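Local coordinates for protein 4'-phospho-dehydrooxetanocin synthase (Bacillus megaterium, PDB 5UL3) that catalyses the oxidative ring contraction of dAMP to an oxetane aldehyde in oxetanocin A biosynthesis, using cobalamin, a [4Fe-4S] cluster and S-adenosylmethionine, at residues Leu125-Asn130 and Lys190-Glu195; Leu157-Val162 and Leu292-Glu297. One frame throughout, in Å; residues are numbered along the deposited sequence.

Contact 1: Leu125-Asn130 and Lys190-Glu195; sequences LCVIEN and KKLAFE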
ATOM      1  N   LEU A 125     -10.153  -7.159   7.086  1.00 26.21           N
ATOM      2  CA  LEU A 125     -11.436  -6.555   6.745  1.00 30.80           C
ATOM      3  C   LEU A 125     -11.356  -5.843   5.400  1.00 36.26           C
ATOM      4  O   LEU A 125     -10.281  -5.485   4.916  1.00 29.22           O
ATOM      5  CB  LEU A 125     -11.897  -5.574   7.829  1.00 26.76           C
ATOM      6  CG  LEU A 125     -11.855  -6.080   9.266  1.00 30.52           C
ATOM      7  CD1 LEU A 125     -12.550  -5.107  10.211  1.00 29.97           C
ATOM      8  CD2 LEU A 125     -12.432  -7.485   9.384  1.00 33.22           C
ATOM      9  N   CYS A 126     -12.527  -5.641   4.789  1.00 29.19           N
ATOM     10  CA  CYS A 126     -12.616  -4.972   3.498  1.00 31.18           C
ATOM     11  C   CYS A 126     -14.048  -4.500   3.304  1.00 32.07           C
ATOM     12  O   CYS A 126     -14.986  -5.274   3.516  1.00 33.65           O
ATOM     13  CB  CYS A 126     -12.224  -5.905   2.343  1.00 30.83           C
ATOM     14  SG  CYS A 126     -12.143  -5.065   0.697  1.00 36.82           S
ATOM     15  N   VAL A 127     -14.209  -3.238   2.917  1.00 33.10           N
ATOM     16  CA  VAL A 127     -15.488  -2.738   2.419  1.00 33.59           C
ATOM     17  C   VAL A 127     -15.451  -2.977   0.913  1.00 39.23           C
ATOM     18  O   VAL A 127     -14.863  -2.194   0.167  1.00 41.81           O
ATOM     19  CB  VAL A 127     -15.698  -1.266   2.772  1.00 38.77           C
ATOM     20  CG1 VAL A 127     -17.075  -0.789   2.310  1.00 39.96           C
ATOM     21  CG2 VAL A 127     -15.536  -1.048   4.269  1.00 40.28           C
ATOM     22  N   ILE A 128     -16.031  -4.095   0.467  1.00 36.39           N
ATOM     23  CA  ILE A 128     -15.816  -4.509  -0.917  1.00 45.80           C
ATOM     24  C   ILE A 128     -16.479  -3.565  -1.913  1.00 51.85           C
ATOM     25  O   ILE A 128     -16.101  -3.560  -3.092  1.00 49.10           O
ATOM     26  CB  ILE A 128     -16.294  -5.953  -1.164  1.00 45.68           C
ATOM     27  CG1 ILE A 128     -17.696  -6.172  -0.597  1.00 51.57           C
ATOM     28  CG2 ILE A 128     -15.297  -6.953  -0.588  1.00 44.62           C
ATOM     29  CD1 ILE A 128     -18.180  -7.597  -0.771  1.00 54.73           C
ATOM     30  N   GLU A 129     -17.456  -2.762  -1.478  1.00 46.99           N
ATOM     31  CA  GLU A 129     -18.021  -1.753  -2.374  1.00 52.71           C
ATOM     32  C   GLU A 129     -16.943  -0.794  -2.860  1.00 58.97           C
ATOM     33  O   GLU A 129     -16.905  -0.435  -4.045  1.00 53.56           O
ATOM     34  CB  GLU A 129     -19.133  -0.968  -1.679  1.00 52.37           C
ATOM     35  CG  GLU A 129     -20.192  -1.819  -1.025  1.00 70.09           C
ATOM     36  CD  GLU A 129     -19.891  -2.083   0.436  1.00 74.04           C
ATOM     37  OE1 GLU A 129     -20.435  -1.353   1.297  1.00 69.44           O
ATOM     38  OE2 GLU A 129     -19.097  -3.010   0.720  1.00 63.77           O
ATOM     39  N   ASN A 130     -16.051  -0.375  -1.960  1.00 46.81           N
ATOM     40  CA  ASN A 130     -15.050   0.632  -2.283  1.00 51.18           C
ATOM     41  C   ASN A 130     -13.765   0.047  -2.852  1.00 54.18           C
ATOM     42  O   ASN A 130     -12.996   0.780  -3.485  1.00 52.21           O
ATOM     43  CB  ASN A 130     -14.731   1.466  -1.040  1.00 50.28           C
ATOM     44  CG  ASN A 130     -15.961   2.154  -0.480  1.00 51.63           C
ATOM     45  OD1 ASN A 130     -16.930   2.396  -1.201  1.00 55.85           O
ATOM     46  ND2 ASN A 130     -15.932   2.467   0.809  1.00 52.74           N
ATOM     47  N   LYS A 190     -14.145   1.074  10.661  1.00 31.36           N
ATOM     48  CA  LYS A 190     -14.612   1.080  12.047  1.00 39.48           C
ATOM     49  C   LYS A 190     -15.941   0.345  12.197  1.00 41.35           C
ATOM     50  O   LYS A 190     -16.091  -0.514  13.075  1.00 35.66           O
ATOM     51  CB  LYS A 190     -14.776   2.506  12.567  1.00 45.31           C
ATOM     52  CG  LYS A 190     -15.538   2.521  13.900  1.00 50.85           C
ATOM     53  CD  LYS A 190     -16.132   3.871  14.244  1.00 60.45           C
ATOM     54  CE  LYS A 190     -16.980   3.786  15.512  1.00 61.03           C
ATOM     55  NZ  LYS A 190     -17.761   5.038  15.745  1.00 65.03           N
ATOM     56  N   LYS A 191     -16.931   0.703  11.373  1.00 35.63           N
ATOM     57  CA  LYS A 191     -18.262   0.108  11.490  1.00 34.47           C
ATOM     58  C   LYS A 191     -18.222  -1.402  11.262  1.00 31.67           C
ATOM     59  O   LYS A 191     -18.827  -2.170  12.020  1.00 33.77           O
ATOM     60  CB  LYS A 191     -19.211   0.801  10.503  1.00 43.93           C
ATOM     61  CG  LYS A 191     -20.543   0.100  10.266  1.00 55.71           C
ATOM     62  CD  LYS A 191     -21.391   0.890   9.274  1.00 59.74           C
ATOM     63  CE  LYS A 191     -22.671   0.152   8.911  1.00 74.63           C
ATOM     64  NZ  LYS A 191     -23.490   0.915   7.921  1.00 73.55           N
ATOM     65  N   LEU A 192     -17.483  -1.850  10.245  1.00 33.81           N
ATOM     66  CA  LEU A 192     -17.296  -3.278  10.001  1.00 34.98           C
ATOM     67  C   LEU A 192     -16.611  -3.967  11.181  1.00 32.55           C
ATOM     68  O   LEU A 192     -17.016  -5.057  11.610  1.00 31.87           O
ATOM     69  CB  LEU A 192     -16.476  -3.448   8.725  1.00 36.19           C
ATOM     70  CG  LEU A 192     -16.330  -4.767   8.009  1.00 42.89           C
ATOM     71  CD1 LEU A 192     -17.703  -5.348   7.736  1.00 44.46           C
ATOM     72  CD2 LEU A 192     -15.625  -4.469   6.711  1.00 34.20           C
ATOM     73  N   ALA A 193     -15.548  -3.351  11.709  1.00 30.78           N
ATOM     74  CA  ALA A 193     -14.855  -3.915  12.858  1.00 32.00           C
ATOM     75  C   ALA A 193     -15.787  -4.063  14.054  1.00 36.21           C
ATOM     76  O   ALA A 193     -15.780  -5.098  14.729  1.00 32.10           O
ATOM     77  CB  ALA A 193     -13.656  -3.033  13.236  1.00 31.14           C
ATOM     78  N   PHE A 194     -16.574  -3.025  14.350  1.00 32.05           N
ATOM     79  CA  PHE A 194     -17.437  -3.084  15.525  1.00 35.43           C
ATOM     80  C   PHE A 194     -18.511  -4.151  15.365  1.00 32.95           C
ATOM     81  O   PHE A 194     -18.841  -4.847  16.330  1.00 33.75           O
ATOM     82  CB  PHE A 194     -18.084  -1.728  15.796  1.00 33.14           C
ATOM     83  CG  PHE A 194     -17.222  -0.786  16.596  1.00 30.17           C
ATOM     84  CD1 PHE A 194     -15.841  -0.842  16.514  1.00 34.23           C
ATOM     85  CD2 PHE A 194     -17.801   0.148  17.439  1.00 40.72           C
ATOM     86  CE1 PHE A 194     -15.047   0.046  17.256  1.00 35.16           C
ATOM     87  CE2 PHE A 194     -17.017   1.028  18.189  1.00 48.02           C
ATOM     88  CZ  PHE A 194     -15.641   0.973  18.097  1.00 37.29           C
ATOM     89  N   GLU A 195     -19.055  -4.298  14.158  1.00 33.36           N
ATOM     90  CA  GLU A 195     -20.042  -5.351  13.906  1.00 34.92           C
ATOM     91  C   GLU A 195     -19.443  -6.735  14.131  1.00 38.52           C
ATOM     92  O   GLU A 195     -20.066  -7.603  14.758  1.00 33.51           O
ATOM     93  CB  GLU A 195     -20.586  -5.246  12.483  1.00 32.74           C
ATOM     94  CG  GLU A 195     -21.476  -4.033  12.230  1.00 55.70           C
ATOM     95  CD  GLU A 195     -22.142  -4.076  10.866  1.00 66.29           C
ATOM     96  OE1 GLU A 195     -22.334  -5.196  10.343  1.00 61.11           O
ATOM     97  OE2 GLU A 195     -22.474  -2.996  10.323  1.00 66.44           O
TER
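L125 and L192 bring together two elements of the Rossmann fold that houses cobalamin: the loop that follows strand 119-124 and the first turn of helix 190-205. Strands 119-124 and 180-184 are parallel neighbours in the central sheet, and each segment follows the end of one of them. The tight part of the contact is entirely apolar on the helix side and lies around L192. Its CG is anti to the backbone N (chi1 -167°), and of its two methyls CD2 does the touching across the contact. That methyl meets three successive loop residues. CD2 of L192 lies 3.4 Å from the carbonyl O of C126, a close van der Waals approach of a methyl to a peptide oxygen; no hydrogen bond joins the segments. The same CD2 is 4.0 Å from CB of L125 and also touches CG2 of V127. I166 of helix 166-176 touches the L192 side chain too, so the leucine is packed from beyond the loop as well. L125 makes a second point of contact on the buried side, next to A193. The contact is looser toward V127, where both V127 and L192 are partly exposed. Beyond it the loop curls into a turn closed by the backbone hydrogen bond from N130 N to V127 O, with I128, E129 and N130 exposed and apart from the helix. CB of C126 leaves the backbone away from the helix; the C126 side chain is about 6 Å from the bound cobalamin. At the buried end, CD1 of L125 rests 3.7 Å from CA of A193 and 3.8 Å from its CB.

Contact 2: Leu157-Val162 and Leu292-Glu297; sequences LIDMQV and LDILGE
The edge strand 154-159 of the cobalamin-housing Rossmann fold, with the turn that follows it, packs here against the type I beta turn L292-L295 and the start of helix 295-300, which precedes strand 305-311 in the chain. I294 fills the middle of the contact with both ends of its side chain. Its CD1 lies over L157, 3.7 Å from the carbonyl O. Its CG2 sits farther along, 3.8 Å from CB of D159 at the strand end, and also touches CG1 of V162 beyond it. Chi1 of -47° puts CG1 of I294 beside the backbone N, anti to the carbonyl carbon, and chi2 of -64° places CD1; CG2 is anti to the backbone N. On one flank CD1 of L157 lies against the carboxylate of D293, 3.9 Å from CG, the two side chains crossing at about a right angle. The polar end of that aspartate is held by a salt bridge from R148 to OD2, and water 1 links the same oxygen to the backbone N of L157. On the other flank V162 lies across E297, with CG1 3.8 Å from its CB.

D159 turns its carboxylate back onto its own segment. The backbone N of Q161 donates to OD1 of D159 at 2.8 Å, from 51° out of the carboxylate plane, forming an Asx turn; N124 is a further donor to OD1. The N-H of Q161 NE2 meets the syn lone pair of D159 OD2 at 2.8 Å, with OD2 close to the Q161 amide plane. NE2 is also held by the carbonyl O of R135, which helps fix the rotation of the amide, whose OE1 makes a weak hydrogen bond to cobalamin. Water 2 spans the V162 flank, donating to V162 O at 2.7 Å and to E297 OE1.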
ATOM      1  N   LEU A 157      -6.294 -17.915   7.828  1.00 25.29           N
ATOM      2  CA  LEU A 157      -6.432 -16.599   7.212  1.00 22.09           C
ATOM      3  C   LEU A 157      -7.827 -16.463   6.622  1.00 24.80           C
ATOM      4  O   LEU A 157      -8.289 -17.359   5.902  1.00 26.16           O
ATOM      5  CB  LEU A 157      -5.393 -16.397   6.109  1.00 22.79           C
ATOM      6  CG  LEU A 157      -3.940 -16.264   6.606  1.00 20.68           C
ATOM      7  CD1 LEU A 157      -2.975 -16.332   5.432  1.00 29.68           C
ATOM      8  CD2 LEU A 157      -3.824 -14.930   7.338  1.00 26.95           C
ATOM      9  N   ILE A 158      -8.482 -15.351   6.934  1.00 24.08           N
ATOM     10  CA  ILE A 158      -9.767 -14.985   6.353  1.00 27.49           C
ATOM     11  C   ILE A 158      -9.611 -13.595   5.755  1.00 29.47           C
ATOM     12  O   ILE A 158      -9.090 -12.690   6.420  1.00 27.80           O
ATOM     13  CB  ILE A 158     -10.893 -14.988   7.403  1.00 25.87           C
ATOM     14  CG1 ILE A 158     -10.988 -16.348   8.102  1.00 28.91           C
ATOM     15  CG2 ILE A 158     -12.236 -14.647   6.724  1.00 26.27           C
ATOM     16  CD1 ILE A 158     -11.975 -16.343   9.255  1.00 32.38           C
ATOM     17  N   ASP A 159     -10.063 -13.414   4.505  1.00 28.25           N
ATOM     18  CA  ASP A 159      -9.884 -12.142   3.805  1.00 26.46           C
ATOM     19  C   ASP A 159     -11.225 -11.716   3.215  1.00 27.16           C
ATOM     20  O   ASP A 159     -11.721 -12.356   2.283  1.00 28.86           O
ATOM     21  CB  ASP A 159      -8.833 -12.257   2.697  1.00 30.55           C
ATOM     22  CG  ASP A 159      -8.388 -10.886   2.152  1.00 28.81           C
ATOM     23  OD1 ASP A 159      -9.075  -9.875   2.416  1.00 31.00           O
ATOM     24  OD2 ASP A 159      -7.331 -10.814   1.480  1.00 36.07           O
ATOM     25  N   MET A 160     -11.802 -10.641   3.761  1.00 25.25           N
ATOM     26  CA  MET A 160     -13.025 -10.078   3.188  1.00 25.52           C
ATOM     27  C   MET A 160     -12.828  -9.530   1.783  1.00 29.49           C
ATOM     28  O   MET A 160     -13.826  -9.285   1.094  1.00 31.48           O
ATOM     29  CB  MET A 160     -13.568  -8.969   4.084  1.00 24.57           C
ATOM     30  CG  MET A 160     -14.075  -9.476   5.425  1.00 28.64           C
ATOM     31  SD  MET A 160     -14.858  -8.160   6.352  1.00 29.91           S
ATOM     32  CE  MET A 160     -16.417  -8.009   5.436  1.00 33.30           C
ATOM     33  N   GLN A 161     -11.584  -9.346   1.322  1.00 28.92           N
ATOM     34  CA  GLN A 161     -11.385  -8.859  -0.042  1.00 31.11           C
ATOM     35  C   GLN A 161     -11.980  -9.799  -1.072  1.00 33.23           C
ATOM     36  O   GLN A 161     -12.371  -9.354  -2.156  1.00 35.32           O
ATOM     37  CB  GLN A 161      -9.911  -8.694  -0.368  1.00 32.57           C
ATOM     38  CG  GLN A 161      -9.193  -7.563   0.308  1.00 28.67           C
ATOM     39  CD  GLN A 161      -7.785  -7.464  -0.256  1.00 34.38           C
ATOM     40  OE1 GLN A 161      -7.500  -6.614  -1.094  1.00 30.41           O
ATOM     41  NE2 GLN A 161      -6.922  -8.380   0.149  1.00 32.34           N
ATOM     42  N   VAL A 162     -12.003 -11.093  -0.792  1.00 30.27           N
ATOM     43  CA  VAL A 162     -12.481 -12.071  -1.762  1.00 30.15           C
ATOM     44  C   VAL A 162     -13.946 -12.433  -1.505  1.00 36.08           C
ATOM     45  O   VAL A 162     -14.406 -13.494  -1.931  1.00 34.12           O
ATOM     46  CB  VAL A 162     -11.584 -13.325  -1.812  1.00 37.83           C
ATOM     47  CG1 VAL A 162     -10.158 -12.956  -2.270  1.00 32.11           C
ATOM     48  CG2 VAL A 162     -11.550 -14.060  -0.464  1.00 32.51           C
ATOM     49  N   LEU A 292       0.325 -17.613   1.339  1.00 24.03           N
ATOM     50  CA  LEU A 292      -0.373 -17.514   0.055  1.00 26.89           C
ATOM     51  C   LEU A 292      -1.718 -18.242   0.050  1.00 29.15           C
ATOM     52  O   LEU A 292      -2.285 -18.483  -1.031  1.00 24.54           O
ATOM     53  CB  LEU A 292       0.527 -18.023  -1.072  1.00 23.14           C
ATOM     54  CG  LEU A 292       1.849 -17.255  -1.210  1.00 25.36           C
ATOM     55  CD1 LEU A 292       2.780 -17.897  -2.232  1.00 26.18           C
ATOM     56  CD2 LEU A 292       1.595 -15.790  -1.571  1.00 27.39           C
ATOM     57  N   ASP A 293      -2.269 -18.525   1.239  1.00 24.96           N
ATOM     58  CA  ASP A 293      -3.547 -19.234   1.376  1.00 25.53           C
ATOM     59  C   ASP A 293      -4.663 -18.620   0.526  1.00 29.33           C
ATOM     60  O   ASP A 293      -5.519 -19.341  -0.005  1.00 28.38           O
ATOM     61  CB  ASP A 293      -4.011 -19.222   2.833  1.00 25.68           C
ATOM     62  CG  ASP A 293      -3.001 -19.860   3.797  1.00 26.70           C
ATOM     63  OD1 ASP A 293      -1.788 -19.862   3.508  1.00 27.18           O
ATOM     64  OD2 ASP A 293      -3.458 -20.349   4.843  1.00 27.22           O
ATOM     65  N   ILE A 294      -4.705 -17.288   0.441  1.00 28.20           N
ATOM     66  CA  ILE A 294      -5.808 -16.586  -0.221  1.00 23.08           C
ATOM     67  C   ILE A 294      -5.553 -16.377  -1.706  1.00 24.72           C
ATOM     68  O   ILE A 294      -6.453 -15.919  -2.427  1.00 27.18           O
ATOM     69  CB  ILE A 294      -6.056 -15.233   0.485  1.00 24.35           C
ATOM     70  CG1 ILE A 294      -6.110 -15.413   2.006  1.00 31.65           C
ATOM     71  CG2 ILE A 294      -7.379 -14.587   0.048  1.00 26.37           C
ATOM     72  CD1 ILE A 294      -7.268 -16.284   2.504  1.00 31.34           C
ATOM     73  N   LEU A 295      -4.372 -16.743  -2.198  1.00 22.12           N
ATOM     74  CA  LEU A 295      -3.967 -16.340  -3.539  1.00 25.42           C
ATOM     75  C   LEU A 295      -4.912 -16.897  -4.608  1.00 30.89           C
ATOM     76  O   LEU A 295      -5.292 -16.175  -5.542  1.00 27.10           O
ATOM     77  CB  LEU A 295      -2.526 -16.783  -3.801  1.00 24.69           C
ATOM     78  CG  LEU A 295      -1.974 -16.254  -5.128  1.00 28.91           C
ATOM     79  CD1 LEU A 295      -2.024 -14.727  -5.140  1.00 28.07           C
ATOM     80  CD2 LEU A 295      -0.560 -16.759  -5.395  1.00 28.42           C
ATOM     81  N   GLY A 296      -5.307 -18.169  -4.481  1.00 26.69           N
ATOM     82  CA  GLY A 296      -6.242 -18.751  -5.445  1.00 31.69           C
ATOM     83  C   GLY A 296      -7.523 -17.951  -5.588  1.00 32.57           C
ATOM     84  O   GLY A 296      -7.981 -17.687  -6.703  1.00 31.88           O
ATOM     85  N   GLU A 297      -8.101 -17.519  -4.469  1.00 30.21           N
ATOM     86  CA  GLU A 297      -9.303 -16.702  -4.543  1.00 34.79           C
ATOM     87  C   GLU A 297      -8.997 -15.307  -5.074  1.00 34.90           C
ATOM     88  O   GLU A 297      -9.811 -14.724  -5.797  1.00 36.93           O
ATOM     89  CB  GLU A 297      -9.974 -16.625  -3.172  1.00 34.05           C
ATOM     90  CG  GLU A 297     -10.630 -17.943  -2.765  1.00 37.67           C
ATOM     91  CD  GLU A 297     -11.718 -18.370  -3.753  1.00 54.14           C
ATOM     92  OE1 GLU A 297     -12.685 -17.597  -3.939  1.00 45.41           O
ATOM     93  OE2 GLU A 297     -11.595 -19.461  -4.357  1.00 56.69           O
TER
HETATM   94  O   HOH W   1      -5.887 -20.263   6.015  1.00 28.50           O
HETATM   95  O   HOH W   2     -13.905 -16.096  -2.414  1.00 44.06           O

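How the contacts relate
Contacts 1 and 2 lie with centres 16 Å apart and meet through the loops after the adjacent parallel strands 119-124 and 154-159. M160 is the main go-between: its CB lies 3.6 Å from the backbone N of C126, and its CE is 3.7 Å from CD1 of L192, so a residue of contact 2 helps pack the leucine of contact 1. Alongside, CB of C126 comes within 3.6 Å of the backbone N of Q161. The cobalamin is close to both contacts, and about 7 Å from the side chain of D159. Both segments of contact 1 belong to the cobalamin-housing fold; contact 2 joins its edge strand 154-159 to the turn and helix start at 292-297.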